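Local coordinates for protein cryptochrome DASH, chloroplastic/mitochondrial (Arabidopsis thaliana, PDB 2J4D) that repairs cyclobutane pyrimidine dimers in single-stranded DNA, binds FAD and a folate light antenna, and may act as a blue-light photoreceptor, at residues Thr67-Tyr72 with Pro221-Trp226; Arg403-Asp408 with Asp489-Leu494; Leu190-Thr195 with Arg333-Lys338. All blocks are in the same frame, centred on the assembly; numbering follows the deposited sequence.

Contact 1. Residues Thr67-Tyr72 with Pro221-Trp226; sequences TILPVY and PSVDDW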
loop_
_atom_site.group_PDB
_atom_site.type_symbol
_atom_site.label_atom_id
_atom_site.label_comp_id
_atom_site.label_asym_id
_atom_site.label_seq_id
_atom_site.Cartn_x
_atom_site.Cartn_y
_atom_site.Cartn_z
ATOM N N THR A 67 -1.402 5.021 -30.645
ATOM C CA THR A 67 -1.613 3.623 -30.269
ATOM C C THR A 67 -0.888 3.316 -28.956
ATOM O O THR A 67 0.260 3.711 -28.771
ATOM C CB THR A 67 -1.073 2.688 -31.366
ATOM O OG1 THR A 67 -1.633 3.074 -32.626
ATOM C CG2 THR A 67 -1.461 1.248 -31.086
ATOM N N ILE A 68 -1.549 2.604 -28.048
ATOM C CA ILE A 68 -0.934 2.282 -26.756
ATOM C C ILE A 68 -0.839 0.794 -26.489
ATOM O O ILE A 68 -1.778 0.056 -26.758
ATOM C CB ILE A 68 -1.741 2.864 -25.568
ATOM C CG1 ILE A 68 -1.908 4.373 -25.722
ATOM C CG2 ILE A 68 -1.038 2.517 -24.248
ATOM C CD1 ILE A 68 -2.924 4.967 -24.748
ATOM N N LEU A 69 0.294 0.362 -25.942
ATOM C CA LEU A 69 0.471 -1.039 -25.579
ATOM C C LEU A 69 0.712 -1.103 -24.066
ATOM O O LEU A 69 1.830 -0.898 -23.608
ATOM C CB LEU A 69 1.670 -1.659 -26.309
ATOM C CG LEU A 69 2.023 -3.080 -25.856
ATOM C CD1 LEU A 69 0.795 -3.970 -25.946
ATOM C CD2 LEU A 69 3.144 -3.640 -26.725
ATOM N N PRO A 70 -0.344 -1.355 -23.275
ATOM C CA PRO A 70 -0.228 -1.442 -21.809
ATOM C C PRO A 70 0.438 -2.761 -21.420
ATOM O O PRO A 70 0.062 -3.825 -21.913
ATOM C CB PRO A 70 -1.682 -1.382 -21.331
ATOM C CG PRO A 70 -2.412 -0.712 -22.479
ATOM C CD PRO A 70 -1.758 -1.335 -23.686
ATOM N N VAL A 71 1.413 -2.694 -20.524
ATOM C CA VAL A 71 2.133 -3.891 -20.120
ATOM C C VAL A 71 2.384 -3.989 -18.622
ATOM O O VAL A 71 2.627 -2.981 -17.963
ATOM C CB VAL A 71 3.528 -3.941 -20.783
ATOM C CG1 VAL A 71 4.216 -5.261 -20.454
ATOM C CG2 VAL A 71 3.407 -3.745 -22.287
ATOM N N TYR A 72 2.311 -5.208 -18.095
ATOM C CA TYR A 72 2.647 -5.444 -16.700
ATOM C C TYR A 72 3.606 -6.621 -16.734
ATOM O O TYR A 72 3.328 -7.638 -17.379
ATOM C CB TYR A 72 1.450 -5.827 -15.831
ATOM C CG TYR A 72 1.881 -6.111 -14.401
ATOM C CD1 TYR A 72 2.115 -5.070 -13.498
ATOM C CD2 TYR A 72 2.134 -7.415 -13.974
ATOM C CE1 TYR A 72 2.594 -5.324 -12.207
ATOM C CE2 TYR A 72 2.611 -7.683 -12.688
ATOM C CZ TYR A 72 2.840 -6.636 -11.814
ATOM O OH TYR A 72 3.332 -6.905 -10.558
ATOM N N PRO A 221 -1.712 -2.111 -30.383
ATOM C CA PRO A 221 -1.128 -2.675 -31.602
ATOM C C PRO A 221 -1.761 -4.053 -31.742
ATOM O O PRO A 221 -2.448 -4.515 -30.827
ATOM C CB PRO A 221 0.360 -2.778 -31.268
ATOM C CG PRO A 221 0.559 -1.715 -30.225
ATOM C CD PRO A 221 -0.675 -1.862 -29.368
ATOM N N SER A 222 -1.546 -4.706 -32.876
ATOM C CA SER A 222 -2.090 -6.040 -33.060
ATOM C C SER A 222 -1.207 -6.978 -32.238
ATOM O O SER A 222 0.000 -7.063 -32.458
ATOM C CB SER A 222 -2.051 -6.440 -34.535
ATOM O OG SER A 222 -2.608 -7.732 -34.705
ATOM N N VAL A 223 -1.810 -7.673 -31.285
ATOM C CA VAL A 223 -1.072 -8.580 -30.422
ATOM C C VAL A 223 -1.642 -9.980 -30.529
ATOM O O VAL A 223 -2.844 -10.178 -30.397
ATOM C CB VAL A 223 -1.145 -8.107 -28.954
ATOM C CG1 VAL A 223 -0.598 -9.180 -28.021
ATOM C CG2 VAL A 223 -0.362 -6.811 -28.799
ATOM N N ASP A 224 -0.769 -10.953 -30.757
ATOM C CA ASP A 224 -1.202 -12.336 -30.894
ATOM C C ASP A 224 -1.514 -13.015 -29.563
ATOM O O ASP A 224 -2.435 -13.829 -29.481
ATOM C CB ASP A 224 -0.147 -13.143 -31.662
ATOM C CG ASP A 224 0.147 -12.556 -33.039
ATOM O OD1 ASP A 224 -0.812 -12.178 -33.750
ATOM O OD2 ASP A 224 1.336 -12.479 -33.417
ATOM N N ASP A 225 -0.758 -12.687 -28.521
ATOM C CA ASP A 225 -0.995 -13.287 -27.211
ATOM C C ASP A 225 -0.848 -12.255 -26.105
ATOM O O ASP A 225 0.266 -11.815 -25.800
ATOM C CB ASP A 225 -0.021 -14.446 -26.982
ATOM C CG ASP A 225 -0.225 -15.132 -25.643
ATOM O OD1 ASP A 225 -1.291 -14.954 -25.016
ATOM O OD2 ASP A 225 0.691 -15.867 -25.217
ATOM N N TRP A 226 -1.976 -11.873 -25.509
ATOM C CA TRP A 226 -1.979 -10.879 -24.441
ATOM C C TRP A 226 -1.476 -11.416 -23.111
ATOM O O TRP A 226 -1.220 -10.644 -22.187
ATOM C CB TRP A 226 -3.377 -10.267 -24.283
ATOM C CG TRP A 226 -3.704 -9.338 -25.414
ATOM C CD1 TRP A 226 -4.308 -9.660 -26.599
ATOM C CD2 TRP A 226 -3.342 -7.959 -25.513
ATOM N NE1 TRP A 226 -4.337 -8.568 -27.429
ATOM C CE2 TRP A 226 -3.750 -7.509 -26.787
ATOM C CE3 TRP A 226 -2.703 -7.059 -24.649
ATOM C CZ2 TRP A 226 -3.543 -6.194 -27.219
ATOM C CZ3 TRP A 226 -2.496 -5.753 -25.077
ATOM C CH2 TRP A 226 -2.914 -5.334 -26.351
#
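Thr67 opens the strand with its methyl aimed at the start of the loop 221-226. CG2, anti to its own backbone N (and so beside the carbonyl carbon), sits 3.4 Å from Pro221 N, while the proline ring slides past the threonine in the opposite direction. At Ile68 it is the backbone that takes part: its carbonyl O lies 3.4 Å from Pro221 CD, and the side chain points away from the loop. Leu69 carries the rest. Its CB rests against the ring at Pro221 CD, 3.9 Å off, so the proline is met by Thr67 and Leu69 together. With CG anti to the backbone N (chi1 173°), the leucine's end swings back to the loop, and CD1 reaches Trp226 CZ3 at 3.8 Å, coming obliquely onto the six-membered end of the indole. The same methyl is 4.2 Å from Val223 CG2. Val223 in turn lays its CB over one face of the indole, toward the rim, so Leu69 CD1 touches two residues that already pack on each other. Side chains here meet by apolar contact; a backbone hydrogen bond between Ile68 and Pro219 ties the chain just ahead to the strand. Strand 67-74 runs between 41-46 and 117-120 in the five-stranded parallel sheet of the photolyase alpha/beta domain; Phe134 of helix 123-134 packs on Leu69, Pro221 and Val223, and Arg106 of helix 92-111 touches Trp226.

Contact 2. Residues Arg403-Asp408 with Asp489-Leu494; sequences RDMGLD and DTVVPL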
loop_
_atom_site.group_PDB
_atom_site.type_symbol
_atom_site.label_atom_id
_atom_site.label_comp_id
_atom_site.label_asym_id
_atom_site.label_seq_id
_atom_site.Cartn_x
_atom_site.Cartn_y
_atom_site.Cartn_z
ATOM N N ARG A 403 11.537 -2.965 21.911
ATOM C CA ARG A 403 11.816 -2.648 23.306
ATOM C C ARG A 403 11.669 -3.761 24.334
ATOM O O ARG A 403 12.486 -3.872 25.241
ATOM C CB ARG A 403 10.975 -1.437 23.711
ATOM C CG ARG A 403 11.228 -0.241 22.798
ATOM C CD ARG A 403 10.665 1.059 23.344
ATOM N NE ARG A 403 11.170 2.199 22.580
ATOM C CZ ARG A 403 10.828 2.455 21.322
ATOM N NH1 ARG A 403 9.976 1.654 20.703
ATOM N NH2 ARG A 403 11.351 3.492 20.678
ATOM N N ASP A 404 10.636 -4.581 24.203
ATOM C CA ASP A 404 10.438 -5.667 25.149
ATOM C C ASP A 404 11.278 -6.882 24.788
ATOM O O ASP A 404 11.845 -7.529 25.667
ATOM C CB ASP A 404 8.960 -6.032 25.216
ATOM C CG ASP A 404 8.124 -4.917 25.812
ATOM O OD1 ASP A 404 8.334 -4.593 27.004
ATOM O OD2 ASP A 404 7.269 -4.358 25.090
ATOM N N MET A 405 11.377 -7.180 23.494
ATOM C CA MET A 405 12.158 -8.325 23.041
ATOM C C MET A 405 13.601 -7.969 22.707
ATOM O O MET A 405 14.462 -8.848 22.660
ATOM C CB MET A 405 11.499 -8.975 21.825
ATOM C CG MET A 405 10.121 -9.519 22.111
ATOM S SD MET A 405 9.463 -10.405 20.705
ATOM C CE MET A 405 9.969 -12.048 21.075
ATOM N N GLY A 406 13.862 -6.685 22.473
ATOM C CA GLY A 406 15.209 -6.243 22.149
ATOM C C GLY A 406 15.746 -6.729 20.809
ATOM O O GLY A 406 16.960 -6.827 20.617
ATOM N N LEU A 407 14.854 -7.013 19.866
ATOM C CA LEU A 407 15.281 -7.508 18.556
ATOM C C LEU A 407 15.591 -6.454 17.502
ATOM O O LEU A 407 15.064 -5.343 17.533
ATOM C CB LEU A 407 14.229 -8.465 17.985
ATOM C CG LEU A 407 13.991 -9.761 18.763
ATOM C CD1 LEU A 407 12.855 -10.545 18.127
ATOM C CD2 LEU A 407 15.269 -10.587 18.780
ATOM N N ASP A 408 16.464 -6.835 16.574
ATOM C CA ASP A 408 16.865 -6.010 15.433
ATOM C C ASP A 408 15.525 -5.643 14.782
ATOM O O ASP A 408 14.805 -6.531 14.325
ATOM C CB ASP A 408 17.702 -6.883 14.481
ATOM C CG ASP A 408 18.201 -6.136 13.265
ATOM O OD1 ASP A 408 17.415 -5.387 12.643
ATOM O OD2 ASP A 408 19.390 -6.318 12.915
ATOM N N ASP A 489 2.794 -19.629 28.297
ATOM C CA ASP A 489 3.914 -18.959 28.946
ATOM C C ASP A 489 4.253 -17.698 28.174
ATOM O O ASP A 489 3.959 -17.590 26.979
ATOM C CB ASP A 489 5.167 -19.846 28.974
ATOM C CG ASP A 489 5.058 -21.004 29.951
ATOM O OD1 ASP A 489 4.745 -20.772 31.141
ATOM O OD2 ASP A 489 5.304 -22.153 29.525
ATOM N N THR A 490 4.873 -16.748 28.864
ATOM C CA THR A 490 5.293 -15.504 28.240
ATOM C C THR A 490 6.756 -15.700 27.867
ATOM O O THR A 490 7.533 -16.248 28.657
ATOM C CB THR A 490 5.162 -14.329 29.208
ATOM O OG1 THR A 490 5.796 -14.664 30.446
ATOM C CG2 THR A 490 3.698 -14.007 29.455
ATOM N N VAL A 491 7.128 -15.266 26.666
ATOM C CA VAL A 491 8.494 -15.434 26.184
ATOM C C VAL A 491 9.506 -14.465 26.807
ATOM O O VAL A 491 10.695 -14.772 26.890
ATOM C CB VAL A 491 8.548 -15.311 24.644
ATOM C CG1 VAL A 491 8.237 -13.888 24.216
ATOM C CG2 VAL A 491 9.908 -15.747 24.133
ATOM N N VAL A 492 9.030 -13.307 27.245
ATOM C CA VAL A 492 9.883 -12.305 27.887
ATOM C C VAL A 492 9.040 -11.500 28.856
ATOM O O VAL A 492 7.819 -11.428 28.725
ATOM C CB VAL A 492 10.443 -11.251 26.904
ATOM C CG1 VAL A 492 11.609 -11.804 26.129
ATOM C CG2 VAL A 492 9.322 -10.779 25.976
ATOM N N PRO A 493 9.684 -10.889 29.849
ATOM C CA PRO A 493 9.004 -10.056 30.836
ATOM C C PRO A 493 8.767 -8.742 30.101
ATOM O O PRO A 493 9.423 -8.476 29.091
ATOM C CB PRO A 493 10.053 -9.934 31.948
ATOM C CG PRO A 493 11.357 -10.006 31.172
ATOM C CD PRO A 493 11.066 -11.176 30.273
ATOM N N LEU A 494 7.821 -7.935 30.554
ATOM C CA LEU A 494 7.602 -6.671 29.883
ATOM C C LEU A 494 8.675 -5.768 30.466
ATOM O O LEU A 494 8.956 -5.827 31.666
ATOM C CB LEU A 494 6.206 -6.130 30.178
ATOM C CG LEU A 494 5.106 -6.946 29.498
ATOM C CD1 LEU A 494 3.754 -6.494 30.027
ATOM C CD2 LEU A 494 5.186 -6.795 27.977
HETATM O O HOH W 1 11.725 -7.610 28.413
#
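The chain leaves helix 391-404 and, at Gly406, turns out of helical geometry with positive phi (67°), while the irregular segment 489-494 passes alongside, bringing the CA atoms of Asp404 and Leu494 to 5.6 Å. One water ties the two backbones together, donating to Asp404 O at 2.7 Å and to Pro493 O at 2.6 Å; with both its hydrogens spent, it joins two acceptors that could not bond each other directly. Asp404 leans toward the tail, CG anti to its carbonyl carbon, and its OD1 lies 3.6 Å from Leu494 CA. That oxygen is buried but well supplied, for it takes bonds from Tyr447 OH and from the backbone N of Lys495, so the carboxylate grips the tail just past Leu494. Two hydrogen bonds on one oxygen would probably favour the charged form of the acid. Leu494 crosses the carboxylate obliquely with CD2 against it. Beside this polar grip, Met405 makes the apolar one: its CG meets Val492 CG2 at 4.1 Å, and the bend at chi3 (93°) turns the methyl so that CE reaches Val491 CG1 at 4.0 Å. Leu362 of helix 360-367 touches both Met405 and Val491, and Phe400 packs on Met405, Val492 and Leu494. This is a C-terminal tail fastened across the end of a helix in the helical FAD-binding domain, away from the flavin itself.

Contact 3. Residues Leu190-Thr195 with Arg333-Lys338; sequences LPDVYT and RFLSIK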
loop_
_atom_site.group_PDB
_atom_site.type_symbol
_atom_site.label_atom_id
_atom_site.label_comp_id
_atom_site.label_asym_id
_atom_site.label_seq_id
_atom_site.Cartn_x
_atom_site.Cartn_y
_atom_site.Cartn_z
ATOM N N LEU A 190 13.457 18.314 3.044
ATOM C CA LEU A 190 12.171 17.992 3.652
ATOM C C LEU A 190 12.351 18.117 5.165
ATOM O O LEU A 190 13.370 17.688 5.705
ATOM C CB LEU A 190 11.775 16.552 3.315
ATOM C CG LEU A 190 10.330 16.145 3.595
ATOM C CD1 LEU A 190 9.454 16.705 2.492
ATOM C CD2 LEU A 190 10.206 14.618 3.652
ATOM N N PRO A 191 11.377 18.719 5.868
ATOM C CA PRO A 191 11.501 18.855 7.325
ATOM C C PRO A 191 11.567 17.475 7.983
ATOM O O PRO A 191 10.871 16.554 7.557
ATOM C CB PRO A 191 10.226 19.608 7.710
ATOM C CG PRO A 191 9.974 20.462 6.495
ATOM C CD PRO A 191 10.232 19.495 5.361
ATOM N N ASP A 192 12.406 17.321 9.007
ATOM C CA ASP A 192 12.509 16.032 9.693
ATOM C C ASP A 192 11.403 15.843 10.724
ATOM O O ASP A 192 11.324 14.807 11.383
ATOM C CB ASP A 192 13.878 15.872 10.365
ATOM C CG ASP A 192 14.970 15.488 9.372
ATOM O OD1 ASP A 192 14.636 14.864 8.341
ATOM O OD2 ASP A 192 16.157 15.791 9.623
ATOM N N VAL A 193 10.557 16.855 10.866
ATOM C CA VAL A 193 9.432 16.799 11.795
ATOM C C VAL A 193 8.142 16.858 10.979
ATOM O O VAL A 193 7.908 17.812 10.242
ATOM C CB VAL A 193 9.466 17.981 12.776
ATOM C CG1 VAL A 193 8.216 17.969 13.654
ATOM C CG2 VAL A 193 10.722 17.889 13.637
ATOM N N TYR A 194 7.311 15.832 11.109
ATOM C CA TYR A 194 6.060 15.773 10.356
ATOM C C TYR A 194 5.187 17.010 10.488
ATOM O O TYR A 194 4.659 17.514 9.497
ATOM C CB TYR A 194 5.237 14.561 10.782
ATOM C CG TYR A 194 3.834 14.563 10.204
ATOM C CD1 TYR A 194 3.588 14.137 8.896
ATOM C CD2 TYR A 194 2.753 15.007 10.966
ATOM C CE1 TYR A 194 2.292 14.153 8.367
ATOM C CE2 TYR A 194 1.463 15.031 10.448
ATOM C CZ TYR A 194 1.242 14.602 9.152
ATOM O OH TYR A 194 -0.036 14.628 8.659
ATOM N N THR A 195 5.016 17.484 11.718
ATOM C CA THR A 195 4.174 18.644 11.961
ATOM C C THR A 195 4.595 19.829 11.111
ATOM O O THR A 195 3.750 20.551 10.577
ATOM C CB THR A 195 4.204 19.051 13.439
ATOM O OG1 THR A 195 3.708 17.966 14.231
ATOM C CG2 THR A 195 3.330 20.273 13.670
ATOM N N ARG A 333 6.671 9.033 1.830
ATOM C CA ARG A 333 7.073 8.841 0.440
ATOM C C ARG A 333 8.196 9.839 0.109
ATOM O O ARG A 333 9.219 9.464 -0.472
ATOM C CB ARG A 333 5.860 9.045 -0.485
ATOM C CG ARG A 333 6.193 9.207 -1.960
ATOM C CD ARG A 333 6.731 7.940 -2.583
ATOM N NE ARG A 333 5.727 6.883 -2.629
ATOM C CZ ARG A 333 5.875 5.742 -3.296
ATOM N NH1 ARG A 333 6.990 5.510 -3.982
ATOM N NH2 ARG A 333 4.916 4.827 -3.268
ATOM N N PHE A 334 8.025 11.104 0.488
ATOM C CA PHE A 334 9.074 12.090 0.202
ATOM C C PHE A 334 10.300 11.813 1.067
ATOM O O PHE A 334 11.435 11.971 0.625
ATOM C CB PHE A 334 8.575 13.525 0.451
ATOM C CG PHE A 334 7.459 13.954 -0.473
ATOM C CD1 PHE A 334 7.582 13.810 -1.851
ATOM C CD2 PHE A 334 6.286 14.507 0.038
ATOM C CE1 PHE A 334 6.546 14.206 -2.709
ATOM C CE2 PHE A 334 5.244 14.910 -0.810
ATOM C CZ PHE A 334 5.379 14.755 -2.186
ATOM N N LEU A 335 10.067 11.369 2.297
ATOM C CA LEU A 335 11.163 11.080 3.215
ATOM C C LEU A 335 12.042 9.949 2.671
ATOM O O LEU A 335 13.253 9.935 2.898
ATOM C CB LEU A 335 10.592 10.712 4.588
ATOM C CG LEU A 335 11.420 10.889 5.867
ATOM C CD1 LEU A 335 12.039 12.276 5.936
ATOM C CD2 LEU A 335 10.501 10.675 7.062
ATOM N N SER A 336 11.445 9.011 1.941
ATOM C CA SER A 336 12.226 7.909 1.388
ATOM C C SER A 336 13.301 8.465 0.466
ATOM O O SER A 336 14.413 7.935 0.400
ATOM C CB SER A 336 11.336 6.912 0.623
ATOM O OG SER A 336 10.852 7.444 -0.602
ATOM N N ILE A 337 12.976 9.542 -0.241
ATOM C CA ILE A 337 13.938 10.151 -1.144
ATOM C C ILE A 337 15.060 10.811 -0.359
ATOM O O ILE A 337 16.242 10.614 -0.653
ATOM C CB ILE A 337 13.270 11.206 -2.043
ATOM C CG1 ILE A 337 12.134 10.555 -2.837
ATOM C CG2 ILE A 337 14.299 11.791 -3.004
ATOM C CD1 ILE A 337 11.314 11.530 -3.663
ATOM N N LYS A 338 14.699 11.593 0.648
ATOM C CA LYS A 338 15.719 12.263 1.445
ATOM C C LYS A 338 16.627 11.277 2.176
ATOM O O LYS A 338 17.835 11.494 2.279
ATOM C CB LYS A 338 15.065 13.206 2.466
ATOM C CG LYS A 338 16.068 14.029 3.280
ATOM C CD LYS A 338 15.359 14.893 4.331
ATOM C CE LYS A 338 16.358 15.739 5.106
ATOM N NZ LYS A 338 15.723 16.492 6.224
#
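Lys338 NZ makes two bonds to the loop ahead of helix 194-204. It donates to Leu190 O at 2.7 Å, nearly along the C=O axis (165°), and to Asp192 OD1 at 2.9 Å in a salt bridge that approaches from above the carboxylate plane. The ammonium is carried there by a fully extended chain, CG anti to the backbone N (chi1 -176°) and every later torsion anti. An alanine here would remove both bonds and would probably loosen the hold of helix 317-339 on this loop. Under the lysine, Leu190 points its branches at the helix: CD2 fits 3.7 Å from Leu335 CD1 and close to that residue's backbone N, while CD1 and CD2 both rest on Phe334 CB. Further out, Phe197 of helix 194-204 touches Leu190 and Phe334, and Tyr331 OH bonds to Pro191 O. Tyr194, whose ring stacks on Trp328, ties the first turn of helix 194-204 to the same long helix. Asp192 and Lys338 belong to a second folate pocket seen in the crystal, though the folate of this model lies about 14 Å from the lysine side chain; the bridge joins the chain leaving the alpha/beta region to the FAD-binding domain of this class-1 photolyase.

How the contacts relate
Contacts 1 and 2 lie on opposite sides of the chain's centre, about 53 Å apart between centres, and contact 3 falls about 38 Å from the first and about 31 Å from the second, again between centres. None touches another. Contact 1 belongs to the parallel sheet of the alpha/beta domain, contact 2 to the helical FAD-binding domain, and contact 3 joins the connecting chain to helix 317-339 of that domain. Along the sequence, contacts 1 and 3 interleave: 67-72, 190-195, 221-226, then 333-338. The connection between the domains thus meets the helical domain at 190-195 and the sheet again at 221-226, whereas both segments of contact 2 come after those of the other two.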